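PDB 4WVA: uncharacterized protein from Thermus thermophilus HB8, which hydrolyses mannosylglycerate, a solute made by thermophiles under osmotic stress, to mannose and glycerate, and probably cleaves glucosylglycerate as well. Local coordinates for residues Tyr28-Leu33 with Pro70-His75; Val232-Phe237 with Tyr284-Leu289. One frame throughout, in Å; residues are numbered along the deposited sequence.

Contact 1. Residues Tyr28-Leu33 with Pro70-His75; sequences YPYQWL and PHIVFH
Ile72 runs alongside the Trp32 side chain and lays CG1 over one face of the indole, 3.7 Å from the centroid of the five-membered ring in a CH-pi contact, while its CD1 reaches Trp32 CZ2 at 3.3 Å. A branched aliphatic chain suits this place because two successive carbons can follow the broad ring, with Tyr28 CD1 near the rim of the opposite face. CG2, the second branch of Ile72, touches Tyr30 CB. Beyond it the Phe74 ring stands on edge, CD1 over the centre of the Tyr30 face, in a T-shaped pair with planes at 88°. Strands 31-32 and 72-74 pair antiparallel here, at one side of a small three-stranded sheet in the (alpha/alpha)6 barrel; Tyr28, Trp32 and Leu33 probably bind substrate, as in a nearly identical enzyme. Gln31 and Val73 form the hydrogen-bonded pair: Val73 N gives to Gln31 O at 2.9 Å, nearly straight, while Gln31 N to Val73 O is longer, 3.3 Å. Where helix 33-43 begins, Leu33 N donates to His71 O (2.9 Å) from above the carbonyl plane. The His71 imidazole is held by Ser99, whose OG is hydrogen-bonded to ND1.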
ATOM      1  N   TYR A  28     -12.095  16.108 -35.811  1.00 11.55           N
ATOM      2  CA  TYR A  28     -11.317  14.928 -35.489  1.00 11.51           C
ATOM      3  C   TYR A  28     -11.787  13.741 -36.322  1.00 11.78           C
ATOM      4  O   TYR A  28     -12.433  12.823 -35.818  1.00 11.58           O
ATOM      5  CB  TYR A  28     -11.476  14.616 -34.005  1.00 11.68           C
ATOM      6  CG  TYR A  28     -11.026  15.684 -33.041  1.00 11.37           C
ATOM      7  CD1 TYR A  28      -9.735  16.189 -33.061  1.00 11.42           C
ATOM      8  CD2 TYR A  28     -11.895  16.157 -32.060  1.00 11.17           C
ATOM      9  CE1 TYR A  28      -9.316  17.138 -32.154  1.00 11.22           C
ATOM     10  CE2 TYR A  28     -11.492  17.106 -31.147  1.00 11.32           C
ATOM     11  CZ  TYR A  28     -10.210  17.619 -31.209  1.00 11.30           C
ATOM     12  OH  TYR A  28      -9.792  18.519 -30.268  1.00 11.07           O
ATOM     13  N   PRO A  29     -11.444  13.736 -37.622  1.00 11.88           N
ATOM     14  CA  PRO A  29     -12.081  12.831 -38.592  1.00 12.20           C
ATOM     15  C   PRO A  29     -11.379  11.474 -38.733  1.00 12.63           C
ATOM     16  O   PRO A  29     -11.320  10.884 -39.827  1.00 13.57           O
ATOM     17  CB  PRO A  29     -12.007  13.660 -39.880  1.00 12.33           C
ATOM     18  CG  PRO A  29     -10.685  14.342 -39.749  1.00 12.19           C
ATOM     19  CD  PRO A  29     -10.562  14.714 -38.284  1.00 12.11           C
ATOM     20  N   TYR A  30     -10.860  10.952 -37.618  1.00 12.20           N
ATOM     21  CA  TYR A  30     -10.102   9.722 -37.616  1.00 12.17           C
ATOM     22  C   TYR A  30     -10.400   9.033 -36.294  1.00 11.58           C
ATOM     23  O   TYR A  30     -11.298   9.478 -35.542  1.00 11.19           O
ATOM     24  CB  TYR A  30      -8.582   9.983 -37.722  1.00 12.64           C
ATOM     25  CG  TYR A  30      -8.127  10.746 -38.943  1.00 13.55           C
ATOM     26  CD1 TYR A  30      -8.198  10.157 -40.200  1.00 14.25           C
ATOM     27  CD2 TYR A  30      -7.593  12.029 -38.838  1.00 14.00           C
ATOM     28  CE1 TYR A  30      -7.765  10.839 -41.329  1.00 14.56           C
ATOM     29  CE2 TYR A  30      -7.158  12.715 -39.975  1.00 14.60           C
ATOM     30  CZ  TYR A  30      -7.260  12.100 -41.211  1.00 14.78           C
ATOM     31  OH  TYR A  30      -6.829  12.751 -42.370  1.00 17.02           O
ATOM     32  N   GLN A  31      -9.697   7.942 -36.020  1.00 11.17           N
ATOM     33  CA  GLN A  31      -9.813   7.252 -34.727  1.00 11.11           C
ATOM     34  C   GLN A  31      -8.701   7.669 -33.758  1.00 10.86           C
ATOM     35  O   GLN A  31      -7.516   7.581 -34.083  1.00 11.26           O
ATOM     36  CB  GLN A  31      -9.797   5.737 -34.916  1.00 10.83           C
ATOM     37  CG  GLN A  31      -9.887   4.941 -33.614  1.00 11.18           C
ATOM     38  CD  GLN A  31     -10.189   3.460 -33.761  1.00 11.04           C
ATOM     39  OE1 GLN A  31     -10.861   2.858 -32.895  1.00 12.33           O
ATOM     40  NE2 GLN A  31      -9.670   2.841 -34.803  1.00 10.25           N
ATOM     41  N   TRP A  32      -9.102   8.104 -32.562  1.00 11.08           N
ATOM     42  CA  TRP A  32      -8.155   8.466 -31.500  1.00 10.52           C
ATOM     43  C   TRP A  32      -8.163   7.399 -30.393  1.00 10.78           C
ATOM     44  O   TRP A  32      -9.190   6.801 -30.107  1.00 10.61           O
ATOM     45  CB  TRP A  32      -8.545   9.811 -30.881  1.00 10.77           C
ATOM     46  CG  TRP A  32      -7.814  10.996 -31.414  1.00 10.59           C
ATOM     47  CD1 TRP A  32      -6.792  11.652 -30.802  1.00 10.62           C
ATOM     48  CD2 TRP A  32      -8.034  11.682 -32.653  1.00 10.49           C
ATOM     49  NE1 TRP A  32      -6.377  12.706 -31.551  1.00 10.82           N
ATOM     50  CE2 TRP A  32      -7.118  12.753 -32.698  1.00 10.80           C
ATOM     51  CE3 TRP A  32      -8.906  11.494 -33.727  1.00 10.71           C
ATOM     52  CZ2 TRP A  32      -7.041  13.621 -33.772  1.00 11.04           C
ATOM     53  CZ3 TRP A  32      -8.834  12.379 -34.800  1.00 10.86           C
ATOM     54  CH2 TRP A  32      -7.910  13.410 -34.816  1.00 10.85           C
ATOM     55  N   LEU A  33      -7.004   7.183 -29.786  1.00 10.17           N
ATOM     56  CA  LEU A  33      -6.776   6.115 -28.815  1.00 10.15           C
ATOM     57  C   LEU A  33      -7.609   6.286 -27.546  1.00  9.86           C
ATOM     58  O   LEU A  33      -8.480   5.436 -27.267  1.00 10.26           O
ATOM     59  CB  LEU A  33      -5.283   6.046 -28.483  1.00 10.06           C
ATOM     60  CG  LEU A  33      -4.724   4.853 -27.703  1.00 10.47           C
ATOM     61  CD1 LEU A  33      -3.198   4.954 -27.711  1.00 10.72           C
ATOM     62  CD2 LEU A  33      -5.266   4.760 -26.281  1.00 10.90           C
ATOM     63  N   PRO A  70      -0.673   3.810 -31.394  1.00 12.36           N
ATOM     64  CA  PRO A  70      -0.536   5.228 -31.714  1.00 12.21           C
ATOM     65  C   PRO A  70      -1.773   6.014 -31.310  1.00 12.02           C
ATOM     66  O   PRO A  70      -2.843   5.418 -31.207  1.00 12.81           O
ATOM     67  CB  PRO A  70      -0.420   5.216 -33.233  1.00 12.56           C
ATOM     68  CG  PRO A  70      -1.263   4.073 -33.632  1.00 12.72           C
ATOM     69  CD  PRO A  70      -1.140   3.036 -32.550  1.00 12.83           C
ATOM     70  N   HIS A  71      -1.651   7.321 -31.112  1.00 11.91           N
ATOM     71  CA  HIS A  71      -2.815   8.103 -30.669  1.00 11.56           C
ATOM     72  C   HIS A  71      -3.831   8.354 -31.776  1.00 11.49           C
ATOM     73  O   HIS A  71      -4.999   8.528 -31.481  1.00 10.98           O
ATOM     74  CB  HIS A  71      -2.415   9.382 -29.945  1.00 11.55           C
ATOM     75  CG  HIS A  71      -2.192  10.573 -30.816  1.00 11.34           C
ATOM     76  ND1 HIS A  71      -1.291  10.594 -31.862  1.00 11.43           N
ATOM     77  CD2 HIS A  71      -2.677  11.832 -30.712  1.00 10.92           C
ATOM     78  CE1 HIS A  71      -1.258  11.810 -32.382  1.00 11.09           C
ATOM     79  NE2 HIS A  71      -2.094  12.578 -31.701  1.00 11.39           N
ATOM     80  N   ILE A  72      -3.409   8.282 -33.042  1.00 11.70           N
ATOM     81  CA  ILE A  72      -4.350   8.407 -34.157  1.00 11.84           C
ATOM     82  C   ILE A  72      -4.129   7.299 -35.177  1.00 11.92           C
ATOM     83  O   ILE A  72      -2.985   7.013 -35.533  1.00 12.01           O
ATOM     84  CB  ILE A  72      -4.256   9.779 -34.889  1.00 11.94           C
ATOM     85  CG1 ILE A  72      -4.396  10.959 -33.927  1.00 12.16           C
ATOM     86  CG2 ILE A  72      -5.364   9.885 -35.943  1.00 12.32           C
ATOM     87  CD1 ILE A  72      -4.073  12.308 -34.556  1.00 11.88           C
ATOM     88  N   VAL A  73      -5.230   6.679 -35.611  1.00 11.79           N
ATOM     89  CA  VAL A  73      -5.266   5.805 -36.769  1.00 12.32           C
ATOM     90  C   VAL A  73      -5.957   6.588 -37.889  1.00 12.29           C
ATOM     91  O   VAL A  73      -7.147   6.943 -37.782  1.00 11.49           O
ATOM     92  CB  VAL A  73      -6.027   4.492 -36.512  1.00 12.69           C
ATOM     93  CG1 VAL A  73      -5.926   3.569 -37.710  1.00 13.15           C
ATOM     94  CG2 VAL A  73      -5.480   3.784 -35.284  1.00 13.59           C
ATOM     95  N   PHE A  74      -5.206   6.854 -38.954  1.00 12.80           N
ATOM     96  CA  PHE A  74      -5.689   7.716 -40.048  1.00 13.17           C
ATOM     97  C   PHE A  74      -6.518   6.924 -41.080  1.00 14.33           C
ATOM     98  O   PHE A  74      -6.175   6.854 -42.283  1.00 14.32           O
ATOM     99  CB  PHE A  74      -4.515   8.444 -40.727  1.00 13.68           C
ATOM    100  CG  PHE A  74      -3.795   9.432 -39.837  1.00 13.27           C
ATOM    101  CD1 PHE A  74      -4.447  10.558 -39.364  1.00 13.34           C
ATOM    102  CD2 PHE A  74      -2.452   9.259 -39.483  1.00 13.32           C
ATOM    103  CE1 PHE A  74      -3.793  11.491 -38.571  1.00 13.20           C
ATOM    104  CE2 PHE A  74      -1.799  10.186 -38.685  1.00 12.92           C
ATOM    105  CZ  PHE A  74      -2.467  11.307 -38.227  1.00 13.12           C
ATOM    106  N   HIS A  75      -7.620   6.340 -40.624  1.00 14.20           N
ATOM    107  CA  HIS A  75      -8.544   5.662 -41.525  1.00 14.38           C
ATOM    108  C   HIS A  75      -8.967   6.573 -42.680  1.00 15.86           C
ATOM    109  O   HIS A  75      -9.270   7.742 -42.469  1.00 14.62           O
ATOM    110  CB  HIS A  75      -9.819   5.229 -40.808  1.00 14.32           C
ATOM    111  CG  HIS A  75      -9.595   4.325 -39.636  1.00 13.36           C
ATOM    112  ND1 HIS A  75      -9.266   2.993 -39.764  1.00 12.94           N
ATOM    113  CD2 HIS A  75      -9.656   4.575 -38.304  1.00 13.09           C
ATOM    114  CE1 HIS A  75      -9.160   2.453 -38.561  1.00 13.40           C
ATOM    115  NE2 HIS A  75      -9.400   3.391 -37.661  1.00 12.92           N
TER

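Contact 2. Residues Val232-Phe237 with Tyr284-Leu289; sequences VVDVGF and YFSWDL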
ATOM      1  N   VAL A 232       8.752  14.386 -20.110  1.00 12.24           N
ATOM      2  CA  VAL A 232       7.946  14.683 -18.949  1.00 11.65           C
ATOM      3  C   VAL A 232       7.348  13.404 -18.378  1.00 11.12           C
ATOM      4  O   VAL A 232       6.911  12.527 -19.138  1.00 10.97           O
ATOM      5  CB  VAL A 232       6.813  15.647 -19.346  1.00 11.88           C
ATOM      6  CG1 VAL A 232       5.767  15.762 -18.263  1.00 12.87           C
ATOM      7  CG2 VAL A 232       7.404  17.007 -19.658  1.00 12.18           C
ATOM      8  N   VAL A 233       7.364  13.291 -17.048  1.00 10.50           N
ATOM      9  CA  VAL A 233       6.563  12.284 -16.365  1.00 10.60           C
ATOM     10  C   VAL A 233       5.217  12.942 -16.068  1.00 10.18           C
ATOM     11  O   VAL A 233       5.089  13.759 -15.156  1.00 10.31           O
ATOM     12  CB  VAL A 233       7.225  11.750 -15.074  1.00 10.42           C
ATOM     13  CG1 VAL A 233       6.272  10.804 -14.350  1.00 10.64           C
ATOM     14  CG2 VAL A 233       8.542  11.050 -15.413  1.00 10.82           C
ATOM     15  N   ASP A 234       4.203  12.576 -16.860  1.00 10.14           N
ATOM     16  CA  ASP A 234       2.866  13.111 -16.733  1.00 10.21           C
ATOM     17  C   ASP A 234       2.092  12.332 -15.663  1.00 10.04           C
ATOM     18  O   ASP A 234       1.924  11.101 -15.768  1.00 10.30           O
ATOM     19  CB  ASP A 234       2.147  13.023 -18.087  1.00 10.00           C
ATOM     20  CG  ASP A 234       0.669  13.401 -18.014  1.00 10.48           C
ATOM     21  OD1 ASP A 234       0.241  14.121 -17.087  1.00 10.55           O
ATOM     22  OD2 ASP A 234      -0.081  12.945 -18.918  1.00 10.94           O
ATOM     23  N   VAL A 235       1.590  13.039 -14.664  1.00  9.85           N
ATOM     24  CA  VAL A 235       0.803  12.393 -13.628  1.00  9.79           C
ATOM     25  C   VAL A 235      -0.455  11.734 -14.200  1.00  9.44           C
ATOM     26  O   VAL A 235      -0.842  10.646 -13.771  1.00  9.13           O
ATOM     27  CB  VAL A 235       0.452  13.344 -12.454  1.00 10.14           C
ATOM     28  CG1 VAL A 235      -0.399  14.530 -12.891  1.00 10.26           C
ATOM     29  CG2 VAL A 235      -0.234  12.579 -11.345  1.00 10.37           C
ATOM     30  N   GLY A 236      -1.090  12.379 -15.187  1.00  9.28           N
ATOM     31  CA  GLY A 236      -2.285  11.808 -15.784  1.00  9.28           C
ATOM     32  C   GLY A 236      -2.020  10.491 -16.508  1.00  9.04           C
ATOM     33  O   GLY A 236      -2.676   9.485 -16.236  1.00  8.66           O
ATOM     34  N   PHE A 237      -1.055  10.509 -17.431  1.00  8.77           N
ATOM     35  CA  PHE A 237      -0.667   9.337 -18.208  1.00  9.33           C
ATOM     36  C   PHE A 237      -0.335   8.195 -17.257  1.00  9.18           C
ATOM     37  O   PHE A 237      -0.807   7.094 -17.410  1.00  9.30           O
ATOM     38  CB  PHE A 237       0.534   9.662 -19.096  1.00  9.32           C
ATOM     39  CG  PHE A 237       0.781   8.665 -20.190  1.00  9.73           C
ATOM     40  CD1 PHE A 237       1.341   7.442 -19.919  1.00  9.88           C
ATOM     41  CD2 PHE A 237       0.482   8.976 -21.514  1.00  9.60           C
ATOM     42  CE1 PHE A 237       1.575   6.529 -20.930  1.00 10.12           C
ATOM     43  CE2 PHE A 237       0.718   8.073 -22.524  1.00 10.04           C
ATOM     44  CZ  PHE A 237       1.256   6.849 -22.239  1.00 10.34           C
ATOM     45  N   TYR A 284      -0.518  16.345  -6.494  1.00 10.79           N
ATOM     46  CA  TYR A 284       0.369  15.578  -7.359  1.00 10.59           C
ATOM     47  C   TYR A 284       0.807  16.435  -8.547  1.00 10.98           C
ATOM     48  O   TYR A 284      -0.038  17.041  -9.222  1.00 11.44           O
ATOM     49  CB  TYR A 284      -0.320  14.343  -7.921  1.00 10.66           C
ATOM     50  CG  TYR A 284      -0.622  13.228  -6.929  1.00 10.63           C
ATOM     51  CD1 TYR A 284       0.305  12.243  -6.666  1.00 10.52           C
ATOM     52  CD2 TYR A 284      -1.861  13.142  -6.302  1.00 10.66           C
ATOM     53  CE1 TYR A 284       0.022  11.188  -5.807  1.00 10.70           C
ATOM     54  CE2 TYR A 284      -2.154  12.110  -5.428  1.00 11.07           C
ATOM     55  CZ  TYR A 284      -1.211  11.135  -5.178  1.00 11.06           C
ATOM     56  OH  TYR A 284      -1.520  10.106  -4.307  1.00 12.88           O
ATOM     57  N   PHE A 285       2.106  16.444  -8.814  1.00 10.69           N
ATOM     58  CA  PHE A 285       2.669  17.191  -9.940  1.00 10.82           C
ATOM     59  C   PHE A 285       3.261  16.257 -10.976  1.00 10.62           C
ATOM     60  O   PHE A 285       3.849  15.232 -10.639  1.00 11.28           O
ATOM     61  CB  PHE A 285       3.799  18.116  -9.472  1.00 11.17           C
ATOM     62  CG  PHE A 285       3.345  19.295  -8.641  1.00 12.54           C
ATOM     63  CD1 PHE A 285       2.158  19.951  -8.904  1.00 12.88           C
ATOM     64  CD2 PHE A 285       4.154  19.772  -7.608  1.00 13.49           C
ATOM     65  CE1 PHE A 285       1.762  21.047  -8.137  1.00 13.43           C
ATOM     66  CE2 PHE A 285       3.760  20.863  -6.841  1.00 13.84           C
ATOM     67  CZ  PHE A 285       2.560  21.488  -7.104  1.00 13.88           C
ATOM     68  N   SER A 286       3.158  16.657 -12.243  1.00 10.41           N
ATOM     69  CA  SER A 286       3.993  16.076 -13.275  1.00 10.35           C
ATOM     70  C   SER A 286       5.436  16.575 -13.077  1.00 10.54           C
ATOM     71  O   SER A 286       5.664  17.603 -12.414  1.00 11.05           O
ATOM     72  CB  SER A 286       3.468  16.479 -14.652  1.00 10.28           C
ATOM     73  OG  SER A 286       2.158  15.968 -14.884  1.00 10.53           O
ATOM     74  N   TRP A 287       6.392  15.826 -13.634  1.00 10.85           N
ATOM     75  CA  TRP A 287       7.804  16.138 -13.538  1.00 10.95           C
ATOM     76  C   TRP A 287       8.443  16.405 -14.893  1.00 11.38           C
ATOM     77  O   TRP A 287       8.186  15.706 -15.871  1.00 11.29           O
ATOM     78  CB  TRP A 287       8.557  15.018 -12.846  1.00 11.08           C
ATOM     79  CG  TRP A 287       8.288  14.842 -11.394  1.00 11.17           C
ATOM     80  CD1 TRP A 287       7.529  15.624 -10.573  1.00 11.16           C
ATOM     81  CD2 TRP A 287       8.838  13.819 -10.569  1.00 11.32           C
ATOM     82  NE1 TRP A 287       7.571  15.136  -9.290  1.00 11.51           N
ATOM     83  CE2 TRP A 287       8.368  14.030  -9.267  1.00 11.56           C
ATOM     84  CE3 TRP A 287       9.672  12.721 -10.817  1.00 11.82           C
ATOM     85  CZ2 TRP A 287       8.714  13.193  -8.206  1.00 11.73           C
ATOM     86  CZ3 TRP A 287      10.008  11.894  -9.762  1.00 12.41           C
ATOM     87  CH2 TRP A 287       9.522  12.134  -8.478  1.00 12.33           C
ATOM     88  N   ASP A 288       9.306  17.417 -14.921  1.00 11.46           N
ATOM     89  CA  ASP A 288      10.061  17.781 -16.108  1.00 11.80           C
ATOM     90  C   ASP A 288      11.443  17.180 -15.990  1.00 11.90           C
ATOM     91  O   ASP A 288      12.238  17.614 -15.148  1.00 12.31           O
ATOM     92  CB  ASP A 288      10.142  19.309 -16.189  1.00 12.40           C
ATOM     93  CG  ASP A 288      10.985  19.806 -17.345  1.00 13.03           C
ATOM     94  OD1 ASP A 288      11.695  19.008 -17.987  1.00 13.77           O
ATOM     95  OD2 ASP A 288      10.940  21.044 -17.553  1.00 14.26           O
ATOM     96  N   LEU A 289      11.726  16.185 -16.813  1.00 12.32           N
ATOM     97  CA  LEU A 289      12.990  15.439 -16.693  1.00 13.26           C
ATOM     98  C   LEU A 289      14.144  16.111 -17.414  1.00 13.79           C
ATOM     99  O   LEU A 289      15.303  15.743 -17.188  1.00 14.36           O
ATOM    100  CB  LEU A 289      12.850  14.007 -17.165  1.00 13.53           C
ATOM    101  CG  LEU A 289      11.867  13.105 -16.401  1.00 14.09           C
ATOM    102  CD1 LEU A 289      11.943  11.696 -16.957  1.00 15.20           C
ATOM    103  CD2 LEU A 289      12.110  13.096 -14.910  1.00 14.05           C
TER
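This buried contact is a short antiparallel beta pairing that runs straight into a helix N-cap, in a chain with an (alpha/alpha)6-barrel fold: strand 232-233 lies along the end of strand 283-288, and helix 235-254 starts two residues on. Val233 and Trp287 are the hydrogen-bonded pair. Val233 N reaches Trp287 O at 2.8 Å and Trp287 N returns to Val233 O at 2.9 Å, both donors lying in the carbonyl planes. Beta-branched valines suit the extended backbone. Val233 has CG2 anti to its carbonyl carbon, which sets that methyl against Leu289 CD1 at 3.8 Å, while its CB faces Trp287 CB. The indole leads away from this strand toward Leu254 of a second subunit, so the pairing also borders an interface between chains.

Beyond Val233, Ser286 on the partner strand supplies a side-chain acceptor. Its OG, beside its own backbone N (chi1 -63°), receives Val235 N at 3.0 Å in an almost straight bond of 170°, tying the first turn of the helix to the neighbouring strand. An alanine here would remove this acceptor and would probably leave Val235 N poorly satisfied in its buried setting, loosening the strand from the helix start. Val235 also packs by its methyls: CG1 rests near Ser286 OG, and CG2 meets Tyr284 CB at 3.9 Å, the two side chains crossing at about a right angle. The phenol end of Tyr284 leads off to a hydrogen bond with Glu274.

Asp234 suits the N-cap because its short carboxylate can turn back to the amides of the first turn. OD2 takes a weak bond from Phe237 N, while OD1 accepts Gly236 N at 2.9 Å from well above the carboxylate plane.

Both contacts are buried antiparallel pairings of short strands, each running into a helix, but they share no strand or helix. They lie on opposite sides of the chain's centre, their own centres about 24 Å apart. Contact 1 is the more aromatic and has the larger interface, with partly exposed rings among its residues; it sits beside the substrate pocket, where Tyr28 hydrogen-bonds a bound Tris molecule. In contact 2 the apolar touches are aliphatic, made even by Tyr284 and Trp287 through CB, and all its touching residues are buried. Its strand-to-helix junction uses a serine hydroxyl and a capping carboxylate, whereas across contact 1 the assigned hydrogen bonds are all between backbone atoms.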